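Hypothetical protein XCC279 (Xanthomonas campestris pv. campestris, PDB 4NAV) probably hydrolyses 3-deoxy-D-manno-octulosonate 8-phosphate to KDO and inorganic phosphate, a magnesium-dependent step of lipopolysaccharide biosynthesis. Local coordinates at residues A[114-119]-A[160-165]. Sequence-based numbering, arbitrary orientation.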
loop_
_atom_site.group_PDB
_atom_site.type_symbol
_atom_site.label_atom_id
_atom_site.label_comp_id
_atom_site.label_asym_id
_atom_site.label_seq_id
_atom_site.Cartn_x
_atom_site.Cartn_y
_atom_site.Cartn_z
ATOM N N LEU A 114 27.818 9.104 3.864
ATOM C CA LEU A 114 26.525 8.947 4.477
ATOM C C LEU A 114 26.009 7.587 4.113
ATOM O O LEU A 114 26.151 7.166 2.951
ATOM C CB LEU A 114 25.552 9.952 3.909
ATOM C CG LEU A 114 24.092 9.797 4.365
ATOM C CD1 LEU A 114 23.468 11.179 4.419
ATOM C CD2 LEU A 114 23.261 8.864 3.504
ATOM N N PHE A 115 25.402 6.887 5.066
ATOM C CA PHE A 115 24.812 5.583 4.778
ATOM C C PHE A 115 23.447 5.488 5.382
ATOM O O PHE A 115 23.264 5.790 6.566
ATOM C CB PHE A 115 25.675 4.448 5.324
ATOM C CG PHE A 115 25.321 3.101 4.754
ATOM C CD1 PHE A 115 26.101 2.525 3.752
ATOM C CD2 PHE A 115 24.221 2.432 5.193
ATOM C CE1 PHE A 115 25.787 1.305 3.213
ATOM C CE2 PHE A 115 23.880 1.216 4.641
ATOM C CZ PHE A 115 24.671 0.644 3.660
ATOM N N MET A 116 22.480 5.057 4.594
ATOM C CA MET A 116 21.137 4.896 5.087
ATOM C C MET A 116 20.713 3.449 4.967
ATOM O O MET A 116 20.742 2.888 3.867
ATOM C CB MET A 116 20.202 5.748 4.284
ATOM C CG MET A 116 18.798 5.774 4.817
ATOM S SD MET A 116 17.818 6.790 3.735
ATOM C CE MET A 116 16.410 7.120 4.788
ATOM N N GLY A 117 20.316 2.848 6.087
ATOM C CA GLY A 117 19.882 1.448 6.097
ATOM C C GLY A 117 18.826 1.214 7.158
ATOM O O GLY A 117 18.572 2.084 7.968
ATOM N N ASP A 118 18.225 0.026 7.156
ATOM C CA ASP A 118 17.093 -0.258 8.049
ATOM C C ASP A 118 17.227 -1.511 8.919
ATOM O O ASP A 118 16.449 -1.670 9.854
ATOM C CB ASP A 118 15.815 -0.390 7.221
ATOM C CG ASP A 118 15.813 -1.615 6.333
ATOM O OD1 ASP A 118 16.765 -1.808 5.535
ATOM O OD2 ASP A 118 14.837 -2.402 6.450
ATOM N N ASP A 119 18.191 -2.389 8.623
ATOM C CA ASP A 119 18.296 -3.706 9.301
ATOM C C ASP A 119 19.739 -4.209 9.438
ATOM O O ASP A 119 20.674 -3.593 8.938
ATOM C CB ASP A 119 17.421 -4.749 8.564
ATOM C CG ASP A 119 16.907 -5.867 9.467
ATOM O OD1 ASP A 119 17.174 -5.848 10.698
ATOM O OD2 ASP A 119 16.224 -6.792 8.940
ATOM N N ARG A 160 14.223 10.916 0.296
ATOM C CA ARG A 160 14.112 12.297 -0.084
ATOM C C ARG A 160 14.383 13.163 1.127
ATOM O O ARG A 160 15.108 14.168 1.042
ATOM C CB ARG A 160 12.715 12.616 -0.625
ATOM C CG ARG A 160 12.473 14.091 -0.955
ATOM C CD ARG A 160 13.557 14.619 -1.892
ATOM N NE ARG A 160 13.197 15.932 -2.441
ATOM C CZ ARG A 160 12.310 16.139 -3.416
ATOM N NH1 ARG A 160 11.636 15.121 -3.964
ATOM N NH2 ARG A 160 12.089 17.376 -3.836
ATOM N N GLU A 161 13.834 12.774 2.268
ATOM C CA GLU A 161 14.042 13.556 3.482
ATOM C C GLU A 161 15.529 13.719 3.781
ATOM O O GLU A 161 15.968 14.781 4.229
ATOM C CB GLU A 161 13.294 12.937 4.665
ATOM C CG GLU A 161 13.215 13.850 5.878
ATOM C CD GLU A 161 12.548 13.166 7.058
ATOM O OE1 GLU A 161 11.545 12.393 6.865
ATOM O OE2 GLU A 161 13.033 13.387 8.195
ATOM N N VAL A 162 16.292 12.664 3.540
ATOM C CA VAL A 162 17.714 12.707 3.735
ATOM C C VAL A 162 18.339 13.624 2.692
ATOM O O VAL A 162 19.101 14.527 3.032
ATOM C CB VAL A 162 18.316 11.294 3.626
ATOM C CG1 VAL A 162 19.831 11.321 3.419
ATOM C CG2 VAL A 162 17.996 10.516 4.873
ATOM N N CYS A 163 18.044 13.371 1.424
ATOM C CA CYS A 163 18.556 14.207 0.358
ATOM C C CYS A 163 18.334 15.697 0.656
ATOM O O CYS A 163 19.257 16.501 0.586
ATOM C CB CYS A 163 17.917 13.810 -0.946
ATOM S SG CYS A 163 18.359 12.122 -1.505
ATOM N N ASP A 164 17.127 16.058 1.068
ATOM C CA ASP A 164 16.833 17.462 1.349
ATOM C C ASP A 164 17.744 18.062 2.427
ATOM O O ASP A 164 18.271 19.170 2.259
ATOM C CB ASP A 164 15.395 17.608 1.760
ATOM C CG ASP A 164 14.423 17.291 0.636
ATOM O OD1 ASP A 164 14.835 17.255 -0.547
ATOM O OD2 ASP A 164 13.219 17.132 0.937
ATOM N N VAL A 165 18.034 17.290 3.471
ATOM C CA VAL A 165 18.934 17.749 4.517
ATOM C C VAL A 165 20.332 18.042 3.977
ATOM O O VAL A 165 20.903 19.130 4.192
ATOM C CB VAL A 165 19.039 16.707 5.635
ATOM C CG1 VAL A 165 20.269 16.952 6.502
ATOM C CG2 VAL A 165 17.750 16.704 6.460
#
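Val162 points its two methyls at strand residues Leu114 and Met116, one to each. Val162 CG1 meets Leu114 CD1 tip to tip at 3.8 Å. Val162 CG2 lies against the end of Met116, 3.7 Å from Met116 CE, and the two side chains run past each other in opposite directions. Met116 gets there because its chain is fully drawn out, with CG anti to the backbone N (chi1 -173°) and the later torsions extended too, which brings SD as well as CE beside that methyl. All three side chains are buried, and the contact is purely apolar. On the far side of the helix, Arg160 NE donates to Asp164 OD1 at 2.8 Å, one turn on; the carboxylate oxygen sits at the edge of the guanidinium, nearly in its plane. Arg160 also forms a salt bridge to Asp119 of a neighbouring subunit, tying this helix into the tetramer. Just past the strand, Asp118 is a predicted magnesium ligand beside Asp26, as in HAD phosphatases. Strand 113-116 lies between strands 22-25 and 131-133 of the parallel sheet; helix 158-169 packs over it, with Val162 also touching Val133 and Cys163 turned to helix 50-61.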